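Local coordinates for protein Exo-beta-1,4-mannosidase (Rhizomucor miehei, PDB 4LYP) that probably cleaves terminal beta-linked mannose units from manno-oligosaccharides as a family 5 exo-beta-mannosidase, and also has transglycosylation activity, at residues Y55-M66 with M88-M99. Numbering follows the deposited sequence. Where two conformers were deposited one is given.
With GAI (guanidine), chain D.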
ATOM      1  N   TYR A  55      -6.979 -18.645   0.066  1.00  9.00           N
ATOM      2  CA  TYR A  55      -6.362 -17.625   0.917  1.00  8.88           C
ATOM      3  C   TYR A  55      -7.024 -16.289   0.607  1.00  8.16           C
ATOM      4  O   TYR A  55      -6.960 -15.792  -0.525  1.00  9.62           O
ATOM      5  CB  TYR A  55      -4.847 -17.609   0.645  1.00  8.87           C
ATOM      6  CG  TYR A  55      -4.054 -16.659   1.508  1.00  8.19           C
ATOM      7  CD1 TYR A  55      -3.834 -17.002   2.861  1.00  8.91           C
ATOM      8  CD2 TYR A  55      -3.466 -15.504   1.050  1.00  8.81           C
ATOM      9  CE1 TYR A  55      -3.087 -16.182   3.705  1.00  8.65           C
ATOM     10  CE2 TYR A  55      -2.693 -14.696   1.835  1.00  8.98           C
ATOM     11  CZ  TYR A  55      -2.531 -15.012   3.152  1.00  7.95           C
ATOM     12  OH  TYR A  55      -1.786 -14.166   3.965  1.00  9.59           O
ATOM     13  N   LEU A  56      -7.738 -15.725   1.580  1.00  7.80           N
ATOM     14  CA  LEU A  56      -8.363 -14.413   1.466  1.00  7.54           C
ATOM     15  C   LEU A  56      -7.572 -13.397   2.255  1.00  7.40           C
ATOM     16  O   LEU A  56      -6.951 -13.659   3.281  1.00  8.61           O
ATOM     17  CB  LEU A  56      -9.823 -14.456   1.912  1.00  8.34           C
ATOM     18  CG  LEU A  56     -10.774 -15.235   0.964  1.00 11.06           C
ATOM     19  CD1 LEU A  56     -12.153 -15.320   1.575  1.00 11.65           C
ATOM     20  CD2 LEU A  56     -10.969 -14.513  -0.349  1.00 16.98           C
ATOM     21  N   ILE A  57      -7.617 -12.175   1.739  1.00  7.47           N
ATOM     22  CA  ILE A  57      -6.761 -11.067   2.249  1.00  7.24           C
ATOM     23  C   ILE A  57      -7.481 -10.233   3.313  1.00  6.19           C
ATOM     24  O   ILE A  57      -8.335  -9.387   3.004  1.00  7.53           O
ATOM     25  CB  ILE A  57      -6.294 -10.165   1.060  1.00  7.22           C
ATOM     26  CG1 ILE A  57      -5.610 -11.007  -0.047  1.00  8.84           C
ATOM     27  CG2 ILE A  57      -5.404  -9.046   1.594  1.00  8.74           C
ATOM     28  CD1 ILE A  57      -4.408 -11.870   0.421  1.00 10.16           C
ATOM     29  N   ARG A  58      -7.111 -10.529   4.561  1.00  6.55           N
ATOM     30  CA  ARG A  58      -7.592  -9.786   5.725  1.00  7.19           C
ATOM     31  C   ARG A  58      -6.559  -8.709   6.005  1.00  6.23           C
ATOM     32  O   ARG A  58      -5.686  -8.874   6.881  1.00  7.44           O
ATOM     33  CB  ARG A  58      -7.744 -10.751   6.913  1.00  7.67           C
ATOM     34  CG  ARG A  58      -8.884 -11.747   6.735  1.00  8.81           C
ATOM     35  CD  ARG A  58      -8.875 -12.780   7.870  1.00 10.24           C
ATOM     36  NE  ARG A  58      -7.853 -13.814   7.699  1.00  9.45           N
ATOM     37  CZ  ARG A  58      -7.104 -14.338   8.690  1.00  9.57           C
ATOM     38  NH1 ARG A  58      -7.042 -13.789   9.893  1.00 12.72           N
ATOM     39  NH2 ARG A  58      -6.399 -15.445   8.427  1.00 11.04           N
ATOM     40  N   GLY A  59      -6.542  -7.652   5.180  1.00  6.66           N
ATOM     41  CA  GLY A  59      -5.349  -6.860   5.067  1.00  7.30           C
ATOM     42  C   GLY A  59      -5.418  -5.492   5.694  1.00  6.27           C
ATOM     43  O   GLY A  59      -6.475  -4.901   5.974  1.00  6.86           O
ATOM     44  N   ALA A  60      -4.197  -4.956   5.851  1.00  6.52           N
ATOM     45  CA  ALA A  60      -4.022  -3.520   6.226  1.00  6.44           C
ATOM     46  C   ALA A  60      -2.862  -2.936   5.431  1.00  5.58           C
ATOM     47  O   ALA A  60      -1.974  -3.702   4.975  1.00  6.62           O
ATOM     48  CB  ALA A  60      -3.696  -3.362   7.716  1.00  7.37           C
ATOM     49  N   ASN A  61      -2.791  -1.624   5.335  1.00  5.95           N
ATOM     50  CA  ASN A  61      -1.570  -0.939   4.882  1.00  5.70           C
ATOM     51  C   ASN A  61      -0.769  -0.502   6.114  1.00  5.52           C
ATOM     52  O   ASN A  61      -1.308   0.029   7.093  1.00  6.55           O
ATOM     53  CB  ASN A  61      -1.919   0.304   4.073  1.00  6.15           C
ATOM     54  CG  ASN A  61      -2.335  -0.070   2.663  1.00  5.63           C
ATOM     55  OD1 ASN A  61      -1.469  -0.212   1.773  1.00  6.38           O
ATOM     56  ND2 ASN A  61      -3.633  -0.255   2.431  1.00  5.69           N
ATOM     57  N   TYR A  62       0.541  -0.737   6.029  1.00  6.35           N
ATOM     58  CA  TYR A  62       1.495  -0.408   7.109  1.00  5.97           C
ATOM     59  C   TYR A  62       2.816  -0.034   6.454  1.00  6.08           C
ATOM     60  O   TYR A  62       3.875  -0.638   6.701  1.00  6.87           O
ATOM     61  CB  TYR A  62       1.618  -1.617   8.041  1.00  6.80           C
ATOM     62  CG  TYR A  62       2.312  -1.338   9.379  1.00  6.25           C
ATOM     63  CD1 TYR A  62       1.736  -0.421  10.284  1.00  7.54           C
ATOM     64  CD2 TYR A  62       3.453  -2.034   9.764  1.00  6.94           C
ATOM     65  CE1 TYR A  62       2.325  -0.152  11.526  1.00  7.90           C
ATOM     66  CE2 TYR A  62       4.000  -1.810  11.008  1.00  7.06           C
ATOM     67  CZ  TYR A  62       3.457  -0.875  11.857  1.00  7.27           C
ATOM     68  OH  TYR A  62       4.092  -0.669  13.077  1.00  7.98           O
ATOM     69  N   TRP A  63       2.770   0.987   5.610  1.00  6.03           N
ATOM     70  CA  TRP A  63       3.916   1.461   4.840  1.00  6.14           C
ATOM     71  C   TRP A  63       5.004   2.044   5.726  1.00  5.78           C
ATOM     72  O   TRP A  63       6.165   2.150   5.295  1.00  6.55           O
ATOM     73  CB  TRP A  63       3.462   2.486   3.801  1.00  6.11           C
ATOM     74  CG  TRP A  63       2.788   3.664   4.466  1.00  6.14           C
ATOM     75  CD1 TRP A  63       1.434   3.802   4.803  1.00  6.85           C
ATOM     76  CD2 TRP A  63       3.448   4.798   5.056  1.00  5.84           C
ATOM     77  NE1 TRP A  63       1.254   4.914   5.575  1.00  6.78           N
ATOM     78  CE2 TRP A  63       2.448   5.549   5.756  1.00  6.33           C
ATOM     79  CE3 TRP A  63       4.783   5.239   5.048  1.00  6.91           C
ATOM     80  CZ2 TRP A  63       2.768   6.690   6.470  1.00  7.11           C
ATOM     81  CZ3 TRP A  63       5.087   6.419   5.711  1.00  7.58           C
ATOM     82  CH2 TRP A  63       4.116   7.107   6.454  1.00  7.39           C
ATOM     83  N   GLN A  64       4.688   2.427   6.981  1.00  6.50           N
ATOM     84  CA  GLN A  64       5.666   2.972   7.913  1.00  6.07           C
ATOM     85  C   GLN A  64       6.402   1.921   8.664  1.00  6.17           C
ATOM     86  O   GLN A  64       7.258   2.210   9.488  1.00  7.12           O
ATOM     87  CB  GLN A  64       4.972   3.969   8.882  1.00  6.84           C
ATOM     88  CG  GLN A  64       4.041   3.332   9.936  1.00  8.24           C
ATOM     89  CD  GLN A  64       2.627   3.040   9.508  1.00  6.35           C
ATOM     90  OE1 GLN A  64       2.336   2.701   8.331  1.00  7.66           O
ATOM     91  NE2 GLN A  64       1.701   3.156  10.444  1.00  7.19           N
ATOM     92  N   GLY A  65       6.123   0.612   8.360  1.00  7.39           N
ATOM     93  CA  GLY A  65       6.700  -0.476   9.151  1.00  7.18           C
ATOM     94  C   GLY A  65       8.209  -0.478   9.100  1.00  6.73           C
ATOM     95  O   GLY A  65       8.888  -0.714  10.116  1.00  7.05           O
ATOM     96  N   MET A  66       8.830  -0.330   7.893  1.00  6.70           N
ATOM     97  CA  MET A  66      10.278  -0.392   7.790  1.00  6.56           C
ATOM     98  C   MET A  66      10.911   0.673   8.675  1.00  6.72           C
ATOM     99  O   MET A  66      11.866   0.415   9.431  1.00  7.32           O
ATOM    100  CB  MET A  66      10.660  -0.241   6.331  1.00  6.60           C
ATOM    101  CG  MET A  66      12.143   0.129   6.106  1.00  7.39           C
ATOM    102  SD  MET A  66      12.620   0.128   4.358  1.00  7.97           S
ATOM    103  CE  MET A  66      11.662   1.524   3.775  1.00  9.13           C
ATOM    104  N   MET A  88      -2.530  -5.650  15.232  1.00  7.67           N
ATOM    105  CA  MET A  88      -3.140  -6.013  13.964  1.00  7.95           C
ATOM    106  C   MET A  88      -3.436  -7.509  13.935  1.00  7.96           C
ATOM    107  O   MET A  88      -4.521  -7.913  13.458  1.00  8.23           O
ATOM    108  CB  MET A  88      -2.245  -5.545  12.789  1.00  7.82           C
ATOM    109  CG  MET A  88      -2.347  -4.053  12.597  1.00  7.64           C
ATOM    110  SD  MET A  88      -1.514  -3.486  11.087  1.00  7.88           S
ATOM    111  CE  MET A  88       0.230  -3.689  11.535  1.00  9.05           C
ATOM    112  N   ALA A  89      -2.597  -8.339  14.486  1.00  7.66           N
ATOM    113  CA  ALA A  89      -2.871  -9.779  14.558  1.00  9.14           C
ATOM    114  C   ALA A  89      -4.115 -10.014  15.390  1.00  9.88           C
ATOM    115  O   ALA A  89      -4.991 -10.810  15.029  1.00  9.86           O
ATOM    116  CB  ALA A  89      -1.707 -10.513  15.174  1.00 10.22           C
ATOM    117  N   GLU A  90      -4.290  -9.249  16.488  1.00  9.17           N
ATOM    118  CA  GLU A  90      -5.461  -9.414  17.387  1.00  9.89           C
ATOM    119  C   GLU A  90      -6.728  -8.954  16.674  1.00  9.87           C
ATOM    120  O   GLU A  90      -7.797  -9.466  16.994  1.00 12.29           O
ATOM    121  CB  GLU A  90      -5.201  -8.672  18.718  1.00 11.08           C
ATOM    122  CG  GLU A  90      -4.109  -9.465  19.527  1.00 15.79           C
ATOM    123  CD  GLU A  90      -3.557  -8.696  20.697  1.00 19.44           C
ATOM    124  OE1 GLU A  90      -3.701  -7.416  20.803  1.00 24.59           O
ATOM    125  OE2 GLU A  90      -2.835  -9.363  21.462  1.00 21.68           O
ATOM    126  N   MET A  91      -6.626  -8.034  15.741  1.00  8.72           N
ATOM    127  CA  MET A  91      -7.783  -7.665  14.965  1.00 10.09           C
ATOM    128  C   MET A  91      -8.000  -8.531  13.725  1.00  8.72           C
ATOM    129  O   MET A  91      -8.881  -8.214  12.900  1.00 10.19           O
ATOM    130  CB  MET A  91      -7.874  -6.186  14.652  1.00 20.29           C
ATOM    131  CG  MET A  91      -6.972  -5.634  13.669  1.00 18.09           C
ATOM    132  SD  MET A  91      -7.216  -3.780  13.458  1.00 17.50           S
ATOM    133  CE  MET A  91      -6.250  -3.505  14.774  1.00  7.61           C
ATOM    134  N   GLY A  92      -7.270  -9.636  13.625  1.00  8.01           N
ATOM    135  CA  GLY A  92      -7.554 -10.603  12.591  1.00  8.01           C
ATOM    136  C   GLY A  92      -6.807 -10.370  11.280  1.00  7.86           C
ATOM    137  O   GLY A  92      -7.172 -10.982  10.263  1.00  8.62           O
ATOM    138  N   ILE A  93      -5.823  -9.466  11.234  1.00  7.88           N
ATOM    139  CA  ILE A  93      -5.128  -9.150   9.965  0.60  7.31           C
ATOM    140  C   ILE A  93      -4.154 -10.283   9.652  1.00  7.03           C
ATOM    141  O   ILE A  93      -3.342 -10.700  10.495  1.00  8.85           O
ATOM    142  CB  ILE A  93      -4.482  -7.744  10.067  0.60  7.73           C
ATOM    143  CG1 ILE A  93      -5.594  -6.647  10.066  0.60  8.42           C
ATOM    144  CG2 ILE A  93      -3.329  -7.546   9.100  0.60  8.21           C
ATOM    145  CD1 ILE A  93      -5.161  -5.330  10.730  0.60  6.83           C
ATOM    146  N   ASN A  94      -4.146 -10.682   8.373  1.00  6.51           N
ATOM    147  CA  ASN A  94      -3.210 -11.700   7.895  1.00  7.25           C
ATOM    148  C   ASN A  94      -2.246 -11.164   6.819  1.00  6.09           C
ATOM    149  O   ASN A  94      -1.410 -11.949   6.328  1.00  7.53           O
ATOM    150  CB  ASN A  94      -3.873 -12.974   7.402  1.00  7.56           C
ATOM    151  CG  ASN A  94      -4.544 -12.811   6.056  1.00  7.76           C
ATOM    152  OD1 ASN A  94      -4.744 -11.661   5.584  1.00  7.40           O
ATOM    153  ND2 ASN A  94      -4.977 -13.897   5.455  1.00  8.53           N
ATOM    154  N   ASN A  95      -2.329  -9.891   6.435  1.00  6.77           N
ATOM    155  CA  ASN A  95      -1.612  -9.404   5.281  1.00  6.56           C
ATOM    156  C   ASN A  95      -1.352  -7.921   5.443  1.00  6.25           C
ATOM    157  O   ASN A  95      -2.274  -7.155   5.752  1.00  7.04           O
ATOM    158  CB  ASN A  95      -2.467  -9.638   3.983  1.00  7.09           C
ATOM    159  CG  ASN A  95      -1.767  -9.198   2.712  1.00  6.06           C
ATOM    160  OD1 ASN A  95      -2.053  -8.106   2.189  1.00  7.38           O
ATOM    161  ND2 ASN A  95      -0.853 -10.012   2.213  1.00  8.14           N
ATOM    162  N   LEU A  96      -0.051  -7.537   5.333  1.00  5.82           N
ATOM    163  CA  LEU A  96       0.305  -6.105   5.363  1.00  6.27           C
ATOM    164  C   LEU A  96       0.912  -5.723   4.014  1.00  5.35           C
ATOM    165  O   LEU A  96       1.812  -6.381   3.499  1.00  6.06           O
ATOM    166  CB  LEU A  96       1.341  -5.771   6.445  1.00  7.09           C
ATOM    167  CG  LEU A  96       0.906  -6.170   7.872  1.00  7.17           C
ATOM    168  CD1 LEU A  96       2.012  -5.760   8.835  1.00  7.40           C
ATOM    169  CD2 LEU A  96      -0.424  -5.494   8.289  1.00  8.49           C
ATOM    170  N   ARG A  97       0.370  -4.637   3.455  1.00  6.14           N
ATOM    171  CA  ARG A  97       1.001  -3.961   2.302  1.00  5.82           C
ATOM    172  C   ARG A  97       1.996  -2.974   2.880  1.00  5.95           C
ATOM    173  O   ARG A  97       1.616  -2.102   3.664  1.00  5.91           O
ATOM    174  CB  ARG A  97      -0.074  -3.334   1.422  1.00  6.75           C
ATOM    175  CG  ARG A  97       0.519  -2.611   0.231  1.00  6.59           C
ATOM    176  CD  ARG A  97      -0.560  -2.356  -0.803  1.00  6.99           C
ATOM    177  NE  ARG A  97      -0.067  -1.511  -1.915  1.00  6.19           N
ATOM    178  CZ  ARG A  97      -0.279  -0.212  -2.072  1.00  5.63           C
ATOM    179  NH1 ARG A  97      -0.829   0.514  -1.107  1.00  6.53           N
ATOM    180  NH2 ARG A  97       0.156   0.379  -3.184  1.00  7.01           N
ATOM    181  N   VAL A  98       3.259  -3.149   2.534  1.00  5.84           N
ATOM    182  CA  VAL A  98       4.352  -2.436   3.150  1.00  6.56           C
ATOM    183  C   VAL A  98       5.181  -1.751   2.047  1.00  6.25           C
ATOM    184  O   VAL A  98       5.126  -2.122   0.898  1.00  7.11           O
ATOM    185  CB  VAL A  98       5.210  -3.329   4.072  1.00  6.91           C
ATOM    186  CG1 VAL A  98       4.315  -3.972   5.119  1.00  8.68           C
ATOM    187  CG2 VAL A  98       5.995  -4.336   3.283  1.00  8.21           C
ATOM    188  N   MET A  99       5.962  -0.791   2.478  1.00  6.17           N
ATOM    189  CA  MET A  99       6.823  -0.079   1.544  0.50  6.86           C
ATOM    190  C   MET A  99       8.270  -0.563   1.697  1.00  6.61           C
ATOM    191  O   MET A  99       8.864  -0.485   2.702  1.00  9.77           O
ATOM    192  CB  MET A  99       6.696   1.430   1.788  0.50  7.81           C
ATOM    193  CG  MET A  99       7.437   2.324   0.783  0.50  5.60           C
ATOM    194  SD  MET A  99       7.176   2.006  -1.017  0.50  8.56           S
ATOM    195  CE  MET A  99       6.884   3.731  -1.230  0.50 15.69           C
TER
HETATM  196  C   GAI D 502     -10.769 -17.680  -2.993  1.00 21.04           C
HETATM  197  N1  GAI D 502     -10.982 -19.106  -3.207  1.00 20.27           N
HETATM  198  N2  GAI D 502     -10.936 -16.484  -3.769  1.00 16.58           N
HETATM  199  N3  GAI D 502     -10.213 -17.345  -1.884  1.00 34.94           N
HETATM  200  O   HOH W   1      -5.800 -16.767   5.939  1.00 12.60           O
HETATM  201  O   HOH W   2       1.246   0.349   2.345  1.00  6.53           O
HETATM  202  O   HOH W   3       7.424  -0.364   5.184  1.00  7.33           O
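With CG wedged between its own backbone N and carbonyl carbon (chi1 74°), the side chain of Asn-94 turns back against residues 56-58 and holds their main chain by both ends of its amide. Asn-94 ND2 donates to Leu-56 O at 2.9 Å, in a bond that is nearly straight and close to the amide plane, while Asn-94 OD1 accepts Arg-58 N at 2.8 Å from above its carbonyl plane. Arg-58 O in turn receives Asn-94 N. The bend of Arg-58 at chi3 (-78°) lays its guanidinium over Asn-94, whose CB sits above the centre of one face, and brings Arg-58 NH1 to Gly-92 O (2.8 Å) in a bent bond tilted out of the guanidinium plane. A water bridges Arg-58 NH2 and Asn-94 ND2. Gly-92, at positive phi, is the C-prime residue of the Schellman motif that ends helix 78-90. Strands 53-61 and 95-99 are adjacent parallel strands of the TIM barrel, joined by a beta-alpha-beta crossover through that helix. Their ladder runs through Ala-60 N to Asn-95 O, Arg-97 N to Ala-60 O and Tyr-62 N to Arg-97 O. On the helix-facing side, Ala-60 CB packs against Ile-93 CD1 and Leu-96 CD2, and Met-88 places CE over the centre of the Tyr-62 ring, 3.8 Å from the centroid, a CH-pi contact. On the other face, Asn-61 and Arg-97 run side by side with their flat groups nearly perpendicular, and Arg-97 NH1 reaches Asn-61 OD1 at 3.0 Å, in the guanidinium plane; Asn-61 ND2 donates to Glu-336 O. Glu-337 (salt bridge), Asn-237 and Gln-234 also take the Arg-97 guanidinium, restricting its rotation; the side chain lies about 8 Å from a bound guanidine.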